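Long-range contacts in GH3 beta-N-acetylglucosaminidase (Paenibacillaceae, PDB 6K5J), which hydrolyses terminal beta-linked N-acetylglucosamine residues, as a family 3 glycoside hydrolase acting as a beta-N-acetylglucosaminidase: residues A[56-67]-A[125-133]; A[92-100]-A[355-365]. All coordinates share one frame; numbering follows the deposited sequence.

Contact 1: A[56-67]-A[125-133]; sequences PAQVAKLSAELQ and LRALGINMN
Ser63 and Leu128 both turn the first branch of the side chain anti to their own carbonyl carbon (chi1 -62° and -54°): this aims the serine hydroxyl at the turn beyond helix 111-127, and it carries the leucine methyls along helix 56-72 to Val59 and Pro56. The turn is a Schellman motif, here ending a helix of the TIM-barrel domain. Ile130 N returns to Leu125 O, Gly129 N returns to Arg126 O, and Gly129 takes the positive phi of the C-prime position. The example illustrates how a backbone carbonyl just beyond a helix terminus can be used by a neighbouring helix. Ser63 OG donates to Leu128 O at 2.8 Å, lying in the carbonyl plane with a C=O...O angle of 148°, and the same hydroxyl is also hydrogen-bonded to Tyr48. Leu128 O receives a second, softer contact from Ala60 CA at 3.5 Å, a CA-H...O approach from the helix backbone. Gly129 CA comes within 3.7 Å of Ser63 CB, on a side where a beta carbon would collide with the serine.

Toward the start of helix 56-72 the contact becomes apolar. Leu128 and Val59 meet at an oblique angle, Leu128 CB lying 3.8 Å from Val59 CG1, and Leu128 CD2 reaches the first turn of the helix, 3.7 Å from Pro56 CB. Ile130 CD1 touches Val59 CG1 from the other end of the turn. Toward strand 79-81 the chemistry is polar again: Asn131 OD1 binds Ile80 N, and Gln67 NE2 binds Leu78 O. That same Gln67 NE2 donates to a water at 2.9 Å, and the water in turn donates to Gly129 O at 2.8 Å.

Contact 2: A[92-100]-A[355-365]; sequences LENGVTVVP and TLVTDEKTELV
Gly95 and Leu356 join an irregular loop to the residues leading into helix 359-372, backbone to backbone. A type II turn from Glu93 to Val96, with Gly95 at a phi of 81°, presents Gly95 O to Leu356 N, which donates over 2.7 Å in a nearly straight bond (165° at the hydrogen), though tilted out of the carbonyl plane. Thr355 begins an ST turn, its OG1 accepting from Val357 N at 3.1 Å, and Val357 CG2 lies 3.4 Å from Val96 O. The next residue, Thr358, is the N-cap of helix 359-372, its side chain accepting from Lys361 N. The cap's own N-H binds a water that donates to Thr97 OG1 at 2.6 Å, so solvent ties the start of the helix to the loop.

The side chains show how one lysine can pack on a loop with its chain while its ammonium bonds to its own segment and to a third element, helix 111-127. Lys361 lays its aliphatic chain obliquely across Thr97, CB 4.0 Å from Thr97 OG1, then bends at chi3 (-71°) to bring NZ back to Leu356 O at 2.8 Å. The ammonium also forms a salt bridge with Glu124 OE2, the carboxylate oxygen to which Thr97 OG1 is hydrogen-bonded. With a leucine here the ammonium is gone, and Glu124 would probably be left without its charged mate and Leu356 O without its donor. One helical turn further, Val365 CB packs 3.7 Å from Pro100 CD, while its CG1 meets Thr97 CG2 and Val99 CG2.

Following strand 79-81, the loop thus passes among three helices: Val96 and Val99 lie on helix 111-127, and Pro100 leans on Ile368 and Ser369 of helix 359-372 while touching Ser508 of helix 507-517.

Helix 111-127 is shared ground: contact 1 uses the turn that ends it, and the lysine and threonine of contact 2 reach Glu124 in its last turn. Contact 1 is the more buried, joining elements within the barrel domain through methyl packing and one neutral hydroxyl bond. Contact 2 is only partly buried; it ties a loop following strand 79-81 to a helix far along the chain, and adds a charged lysine. The two meet directly. The Pro56 ring rests on the Asn94 and Gly95 carbonyls, and Leu128 sends CD1 to Leu92 CD2 and CD2 to Leu356 CD1, so one leucine contributes to an apolar seam running between both contacts.

Contact 1: A[56-67]-A[125-133]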
loop_
_atom_site.group_PDB
_atom_site.type_symbol
_atom_site.label_atom_id
_atom_site.label_comp_id
_atom_site.label_asym_id
_atom_site.label_seq_id
_atom_site.Cartn_x
_atom_site.Cartn_y
_atom_site.Cartn_z
ATOM N N PRO A 56 -1.092 -18.194 8.075
ATOM C CA PRO A 56 -1.804 -17.643 9.248
ATOM C C PRO A 56 -1.418 -18.241 10.594
ATOM O O PRO A 56 -1.224 -17.492 11.557
ATOM C CB PRO A 56 -3.274 -17.926 8.904
ATOM C CG PRO A 56 -3.315 -17.805 7.404
ATOM C CD PRO A 56 -1.991 -18.362 6.912
ATOM N N ALA A 57 -1.330 -19.572 10.703
ATOM C CA ALA A 57 -1.006 -20.178 11.992
ATOM C C ALA A 57 0.356 -19.713 12.487
ATOM O O ALA A 57 0.532 -19.430 13.677
ATOM C CB ALA A 57 -1.036 -21.704 11.888
ATOM N N GLN A 58 1.322 -19.601 11.575
ATOM C CA GLN A 58 2.662 -19.161 11.943
ATOM C C GLN A 58 2.675 -17.688 12.355
ATOM O O GLN A 58 3.374 -17.311 13.308
ATOM C CB GLN A 58 3.629 -19.434 10.777
ATOM C CG GLN A 58 4.978 -18.712 10.884
ATOM C CD GLN A 58 4.938 -17.330 10.232
ATOM O OE1 GLN A 58 4.267 -17.135 9.227
ATOM N NE2 GLN A 58 5.642 -16.376 10.813
ATOM N N VAL A 59 1.911 -16.839 11.657
ATOM C CA VAL A 59 1.897 -15.413 11.988
ATOM C C VAL A 59 1.255 -15.196 13.354
ATOM O O VAL A 59 1.774 -14.454 14.195
ATOM C CB VAL A 59 1.169 -14.602 10.896
ATOM C CG1 VAL A 59 1.174 -13.102 11.252
ATOM C CG2 VAL A 59 1.832 -14.818 9.529
ATOM N N ALA A 60 0.100 -15.825 13.582
ATOM C CA ALA A 60 -0.558 -15.725 14.882
ATOM C C ALA A 60 0.364 -16.194 16.001
ATOM O O ALA A 60 0.445 -15.558 17.062
ATOM C CB ALA A 60 -1.857 -16.537 14.870
ATOM N N LYS A 61 1.075 -17.304 15.782
ATOM C CA LYS A 61 2.042 -17.766 16.776
ATOM C C LYS A 61 3.134 -16.733 17.007
ATOM O O LYS A 61 3.554 -16.502 18.150
ATOM C CB LYS A 61 2.681 -19.077 16.325
ATOM C CG LYS A 61 1.957 -20.334 16.731
ATOM C CD LYS A 61 2.894 -21.525 16.522
ATOM C CE LYS A 61 4.340 -21.110 16.804
ATOM N NZ LYS A 61 5.226 -22.247 17.218
ATOM N N LEU A 62 3.622 -16.122 15.927
ATOM C CA LEU A 62 4.707 -15.152 16.034
ATOM C C LEU A 62 4.267 -13.908 16.799
ATOM O O LEU A 62 4.992 -13.411 17.669
ATOM C CB LEU A 62 5.208 -14.787 14.631
ATOM C CG LEU A 62 6.195 -13.622 14.550
ATOM C CD1 LEU A 62 7.478 -13.956 15.297
ATOM C CD2 LEU A 62 6.479 -13.292 13.081
ATOM N N SER A 63 3.078 -13.382 16.486
ATOM C CA SER A 63 2.583 -12.226 17.226
ATOM C C SER A 63 2.424 -12.542 18.704
ATOM O O SER A 63 2.794 -11.734 19.563
ATOM C CB SER A 63 1.253 -11.739 16.646
ATOM O OG SER A 63 1.393 -11.322 15.294
ATOM N N ALA A 64 1.878 -13.715 19.025
ATOM C CA ALA A 64 1.705 -14.072 20.429
ATOM C C ALA A 64 3.052 -14.239 21.122
ATOM O O ALA A 64 3.199 -13.888 22.302
ATOM C CB ALA A 64 0.874 -15.351 20.542
ATOM N N GLU A 65 4.046 -14.779 20.402
ATOM C CA GLU A 65 5.389 -14.927 20.954
ATOM C C GLU A 65 6.005 -13.572 21.263
ATOM O O GLU A 65 6.574 -13.371 22.341
ATOM C CB GLU A 65 6.290 -15.709 19.988
ATOM C CG GLU A 65 7.711 -15.939 20.542
ATOM C CD GLU A 65 8.669 -16.593 19.550
ATOM O OE1 GLU A 65 8.416 -16.526 18.327
ATOM O OE2 GLU A 65 9.689 -17.171 19.997
ATOM N N LEU A 66 5.915 -12.629 20.318
ATOM C CA LEU A 66 6.465 -11.300 20.564
ATOM C C LEU A 66 5.807 -10.646 21.775
ATOM O O LEU A 66 6.485 -10.016 22.594
ATOM C CB LEU A 66 6.302 -10.418 19.318
ATOM C CG LEU A 66 7.135 -10.843 18.099
ATOM C CD1 LEU A 66 6.686 -10.104 16.825
ATOM C CD2 LEU A 66 8.646 -10.636 18.340
ATOM N N GLN A 67 4.486 -10.772 21.895
ATOM C CA GLN A 67 3.796 -10.196 23.044
ATOM C C GLN A 67 4.201 -10.892 24.337
ATOM O O GLN A 67 4.313 -10.250 25.390
ATOM C CB GLN A 67 2.286 -10.275 22.831
ATOM C CG GLN A 67 1.808 -9.480 21.616
ATOM C CD GLN A 67 1.789 -7.992 21.840
ATOM O OE1 GLN A 67 2.337 -7.476 22.831
ATOM N NE2 GLN A 67 1.170 -7.274 20.905
ATOM N N LEU A 125 -6.225 -9.528 9.869
ATOM C CA LEU A 125 -5.002 -9.112 10.551
ATOM C C LEU A 125 -5.125 -9.320 12.055
ATOM O O LEU A 125 -4.212 -9.854 12.699
ATOM C CB LEU A 125 -4.677 -7.650 10.248
ATOM C CG LEU A 125 -4.210 -7.274 8.836
ATOM C CD1 LEU A 125 -3.930 -5.769 8.746
ATOM C CD2 LEU A 125 -2.989 -8.084 8.407
ATOM N N ARG A 126 -6.249 -8.894 12.636
ATOM C CA ARG A 126 -6.415 -9.000 14.084
ATOM C C ARG A 126 -6.393 -10.457 14.535
ATOM O O ARG A 126 -5.836 -10.782 15.593
ATOM C CB ARG A 126 -7.711 -8.316 14.519
ATOM C CG ARG A 126 -7.822 -8.055 16.027
ATOM C CD ARG A 126 -6.677 -7.176 16.535
ATOM N NE ARG A 126 -6.396 -7.413 17.953
ATOM C CZ ARG A 126 -6.488 -6.493 18.914
ATOM N NH1 ARG A 126 -6.838 -5.248 18.627
ATOM N NH2 ARG A 126 -6.224 -6.824 20.173
ATOM N N ALA A 127 -6.967 -11.351 13.726
ATOM C CA ALA A 127 -6.895 -12.780 14.016
ATOM C C ALA A 127 -5.462 -13.288 14.028
ATOM O O ALA A 127 -5.184 -14.317 14.657
ATOM C CB ALA A 127 -7.722 -13.562 12.996
ATOM N N LEU A 128 -4.537 -12.586 13.364
ATOM C CA LEU A 128 -3.136 -12.968 13.361
ATOM C C LEU A 128 -2.321 -12.238 14.425
ATOM O O LEU A 128 -1.091 -12.344 14.425
ATOM C CB LEU A 128 -2.526 -12.716 11.979
ATOM C CG LEU A 128 -3.246 -13.365 10.796
ATOM C CD1 LEU A 128 -2.452 -13.136 9.511
ATOM C CD2 LEU A 128 -3.461 -14.851 11.018
ATOM N N GLY A 129 -2.970 -11.499 15.327
ATOM C CA GLY A 129 -2.247 -10.750 16.335
ATOM C C GLY A 129 -1.687 -9.430 15.854
ATOM O O GLY A 129 -0.923 -8.786 16.589
ATOM N N ILE A 130 -2.031 -9.014 14.646
ATOM C CA ILE A 130 -1.621 -7.718 14.109
ATOM C C ILE A 130 -2.683 -6.689 14.485
ATOM O O ILE A 130 -3.872 -6.880 14.207
ATOM C CB ILE A 130 -1.436 -7.803 12.582
ATOM C CG1 ILE A 130 -0.303 -8.776 12.253
ATOM C CG2 ILE A 130 -1.194 -6.426 11.978
ATOM C CD1 ILE A 130 -0.375 -9.356 10.840
ATOM N N ASN A 131 -2.262 -5.596 15.114
ATOM C CA ASN A 131 -3.201 -4.636 15.684
ATOM C C ASN A 131 -3.038 -3.240 15.099
ATOM O O ASN A 131 -3.663 -2.295 15.588
ATOM C CB ASN A 131 -3.066 -4.597 17.215
ATOM C CG ASN A 131 -1.639 -4.350 17.672
ATOM O OD1 ASN A 131 -0.940 -3.512 17.114
ATOM N ND2 ASN A 131 -1.203 -5.078 18.699
ATOM N N MET A 132 -2.229 -3.095 14.055
ATOM C CA MET A 132 -2.004 -1.818 13.398
ATOM C C MET A 132 -1.752 -2.095 11.922
ATOM O O MET A 132 -1.194 -3.134 11.559
ATOM C CB MET A 132 -0.818 -1.065 14.027
ATOM C CG MET A 132 -0.636 0.379 13.543
ATOM S SD MET A 132 0.679 1.198 14.495
ATOM C CE MET A 132 0.309 2.926 14.171
ATOM N N ASN A 133 -2.194 -1.172 11.071
ATOM C CA ASN A 133 -1.982 -1.303 9.631
ATOM C C ASN A 133 -1.515 0.044 9.117
ATOM O O ASN A 133 -2.078 1.078 9.487
ATOM C CB ASN A 133 -3.274 -1.747 8.906
ATOM C CG ASN A 133 -3.032 -2.235 7.471
ATOM O OD1 ASN A 133 -1.896 -2.433 7.049
ATOM N ND2 ASN A 133 -4.122 -2.457 6.731
HETATM O O HOH W 1 -0.544 -9.093 19.352
#

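Contact 2: A[92-100]-A[355-365]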
loop_
_atom_site.group_PDB
_atom_site.type_symbol
_atom_site.label_atom_id
_atom_site.label_comp_id
_atom_site.label_asym_id
_atom_site.label_seq_id
_atom_site.Cartn_x
_atom_site.Cartn_y
_atom_site.Cartn_z
ATOM N N LEU A 92 1.088 -10.443 2.847
ATOM C CA LEU A 92 0.650 -11.819 3.036
ATOM C C LEU A 92 -0.569 -12.053 2.161
ATOM O O LEU A 92 -1.553 -11.319 2.261
ATOM C CB LEU A 92 0.312 -12.093 4.508
ATOM C CG LEU A 92 -0.258 -13.493 4.775
ATOM C CD1 LEU A 92 0.772 -14.577 4.449
ATOM C CD2 LEU A 92 -0.735 -13.599 6.214
ATOM N N GLU A 93 -0.500 -13.075 1.308
ATOM C CA GLU A 93 -1.661 -13.563 0.585
ATOM C C GLU A 93 -1.981 -15.024 0.875
ATOM O O GLU A 93 -3.112 -15.446 0.632
ATOM C CB GLU A 93 -1.467 -13.388 -0.933
ATOM C CG GLU A 93 -1.040 -11.979 -1.350
ATOM C CD GLU A 93 0.434 -11.716 -1.101
ATOM O OE1 GLU A 93 0.781 -10.607 -0.643
ATOM O OE2 GLU A 93 1.258 -12.622 -1.336
ATOM N N ASN A 94 -1.038 -15.793 1.414
ATOM C CA ASN A 94 -1.281 -17.203 1.677
ATOM C C ASN A 94 -2.219 -17.348 2.866
ATOM O O ASN A 94 -1.883 -16.915 3.970
ATOM C CB ASN A 94 0.039 -17.923 1.956
ATOM C CG ASN A 94 -0.150 -19.419 2.136
ATOM O OD1 ASN A 94 -0.909 -20.051 1.401
ATOM N ND2 ASN A 94 0.527 -19.984 3.113
ATOM N N GLY A 95 -3.391 -17.949 2.648
ATOM C CA GLY A 95 -4.311 -18.198 3.739
ATOM C C GLY A 95 -5.162 -17.024 4.166
ATOM O O GLY A 95 -5.847 -17.119 5.192
ATOM N N VAL A 96 -5.131 -15.912 3.431
ATOM C CA VAL A 96 -5.966 -14.756 3.721
ATOM C C VAL A 96 -6.635 -14.316 2.426
ATOM O O VAL A 96 -6.240 -14.715 1.328
ATOM C CB VAL A 96 -5.175 -13.583 4.349
ATOM C CG1 VAL A 96 -4.446 -14.058 5.603
ATOM C CG2 VAL A 96 -4.185 -13.004 3.348
ATOM N N THR A 97 -7.681 -13.504 2.575
ATOM C CA THR A 97 -8.399 -12.968 1.426
ATOM C C THR A 97 -7.541 -11.929 0.724
ATOM O O THR A 97 -7.022 -11.014 1.367
ATOM C CB THR A 97 -9.707 -12.319 1.879
ATOM O OG1 THR A 97 -10.445 -13.242 2.684
ATOM C CG2 THR A 97 -10.561 -11.897 0.690
ATOM N N VAL A 98 -7.424 -12.040 -0.596
ATOM C CA VAL A 98 -6.789 -10.994 -1.390
ATOM C C VAL A 98 -7.878 -9.972 -1.705
ATOM O O VAL A 98 -8.833 -10.264 -2.427
ATOM C CB VAL A 98 -6.136 -11.556 -2.659
ATOM C CG1 VAL A 98 -5.489 -10.431 -3.471
ATOM C CG2 VAL A 98 -5.087 -12.581 -2.282
ATOM N N VAL A 99 -7.757 -8.787 -1.125
ATOM C CA VAL A 99 -8.801 -7.773 -1.154
ATOM C C VAL A 99 -8.448 -6.775 -2.257
ATOM O O VAL A 99 -7.262 -6.479 -2.441
ATOM C CB VAL A 99 -8.909 -7.122 0.235
ATOM C CG1 VAL A 99 -9.669 -5.842 0.196
ATOM C CG2 VAL A 99 -9.530 -8.125 1.232
ATOM N N PRO A 100 -9.419 -6.236 -3.000
ATOM C CA PRO A 100 -9.102 -5.197 -3.993
ATOM C C PRO A 100 -8.430 -3.990 -3.359
ATOM O O PRO A 100 -8.704 -3.628 -2.212
ATOM C CB PRO A 100 -10.472 -4.819 -4.561
ATOM C CG PRO A 100 -11.311 -6.017 -4.338
ATOM C CD PRO A 100 -10.844 -6.596 -3.031
ATOM N N THR A 355 -6.619 -21.854 6.819
ATOM C CA THR A 355 -6.822 -20.644 6.033
ATOM C C THR A 355 -7.934 -19.808 6.646
ATOM O O THR A 355 -8.850 -20.336 7.288
ATOM C CB THR A 355 -7.175 -20.964 4.580
ATOM O OG1 THR A 355 -7.303 -19.741 3.845
ATOM C CG2 THR A 355 -8.497 -21.729 4.504
ATOM N N LEU A 356 -7.839 -18.488 6.456
ATOM C CA LEU A 356 -8.916 -17.590 6.849
ATOM C C LEU A 356 -9.885 -17.313 5.712
ATOM O O LEU A 356 -10.894 -16.635 5.931
ATOM C CB LEU A 356 -8.348 -16.259 7.365
ATOM C CG LEU A 356 -7.407 -16.345 8.573
ATOM C CD1 LEU A 356 -6.969 -14.935 9.000
ATOM C CD2 LEU A 356 -8.087 -17.085 9.723
ATOM N N VAL A 357 -9.578 -17.793 4.503
ATOM C CA VAL A 357 -10.451 -17.569 3.358
ATOM C C VAL A 357 -11.783 -18.277 3.584
ATOM O O VAL A 357 -11.825 -19.418 4.060
ATOM C CB VAL A 357 -9.764 -18.079 2.080
ATOM C CG1 VAL A 357 -10.702 -18.016 0.873
ATOM C CG2 VAL A 357 -8.476 -17.291 1.810
ATOM N N THR A 358 -12.880 -17.592 3.257
ATOM C CA THR A 358 -14.218 -18.183 3.258
ATOM C C THR A 358 -14.893 -17.917 1.918
ATOM O O THR A 358 -14.547 -16.977 1.200
ATOM C CB THR A 358 -15.120 -17.641 4.391
ATOM O OG1 THR A 358 -15.416 -16.255 4.170
ATOM C CG2 THR A 358 -14.475 -17.821 5.782
ATOM N N ASP A 359 -15.878 -18.759 1.584
ATOM C CA ASP A 359 -16.648 -18.518 0.367
ATOM C C ASP A 359 -17.324 -17.154 0.413
ATOM O O ASP A 359 -17.361 -16.438 -0.592
ATOM C CB ASP A 359 -17.685 -19.627 0.163
ATOM C CG ASP A 359 -17.055 -20.976 -0.090
ATOM O OD1 ASP A 359 -15.862 -21.031 -0.464
ATOM O OD2 ASP A 359 -17.761 -21.990 0.076
ATOM N N GLU A 360 -17.812 -16.754 1.590
ATOM C CA GLU A 360 -18.545 -15.500 1.714
ATOM C C GLU A 360 -17.648 -14.282 1.482
ATOM O O GLU A 360 -18.059 -13.319 0.824
ATOM C CB GLU A 360 -19.206 -15.422 3.090
ATOM C CG GLU A 360 -20.352 -16.425 3.319
ATOM C CD GLU A 360 -19.917 -17.893 3.397
ATOM O OE1 GLU A 360 -18.714 -18.191 3.626
ATOM O OE2 GLU A 360 -20.804 -18.764 3.231
ATOM N N LYS A 361 -16.436 -14.283 2.042
ATOM C CA LYS A 361 -15.540 -13.149 1.841
ATOM C C LYS A 361 -14.998 -13.120 0.415
ATOM O O LYS A 361 -14.871 -12.045 -0.190
ATOM C CB LYS A 361 -14.398 -13.195 2.867
ATOM C CG LYS A 361 -14.827 -12.812 4.276
ATOM C CD LYS A 361 -13.646 -12.800 5.261
ATOM C CE LYS A 361 -13.163 -14.212 5.564
ATOM N NZ LYS A 361 -12.074 -14.227 6.601
ATOM N N THR A 362 -14.674 -14.283 -0.142
ATOM C CA THR A 362 -14.192 -14.325 -1.516
ATOM C C THR A 362 -15.263 -13.834 -2.481
ATOM O O THR A 362 -14.981 -13.049 -3.392
ATOM C CB THR A 362 -13.758 -15.747 -1.878
ATOM O OG1 THR A 362 -12.668 -16.148 -1.035
ATOM C CG2 THR A 362 -13.335 -15.836 -3.363
ATOM N N GLU A 363 -16.507 -14.277 -2.293
ATOM C CA GLU A 363 -17.563 -13.838 -3.201
ATOM C C GLU A 363 -17.873 -12.361 -3.027
ATOM O O GLU A 363 -18.201 -11.678 -4.002
ATOM C CB GLU A 363 -18.810 -14.698 -3.001
ATOM C CG GLU A 363 -18.594 -16.104 -3.535
ATOM C CD GLU A 363 -19.608 -17.097 -3.014
ATOM O OE1 GLU A 363 -20.552 -16.676 -2.310
ATOM O OE2 GLU A 363 -19.465 -18.294 -3.333
ATOM N N LEU A 364 -17.742 -11.843 -1.807
ATOM C CA LEU A 364 -17.921 -10.414 -1.585
ATOM C C LEU A 364 -16.908 -9.593 -2.387
ATOM O O LEU A 364 -17.272 -8.606 -3.039
ATOM C CB LEU A 364 -17.799 -10.104 -0.093
ATOM C CG LEU A 364 -18.200 -8.704 0.372
ATOM C CD1 LEU A 364 -18.648 -8.757 1.824
ATOM C CD2 LEU A 364 -17.071 -7.688 0.208
ATOM N N VAL A 365 -15.620 -9.959 -2.321
ATOM C CA VAL A 365 -14.615 -9.163 -3.027
ATOM C C VAL A 365 -14.726 -9.378 -4.534
ATOM O O VAL A 365 -14.417 -8.472 -5.317
ATOM C CB VAL A 365 -13.181 -9.447 -2.515
ATOM C CG1 VAL A 365 -13.047 -9.116 -1.023
ATOM C CG2 VAL A 365 -12.755 -10.855 -2.794
HETATM O O HOH W 2 -12.042 -15.154 1.786
#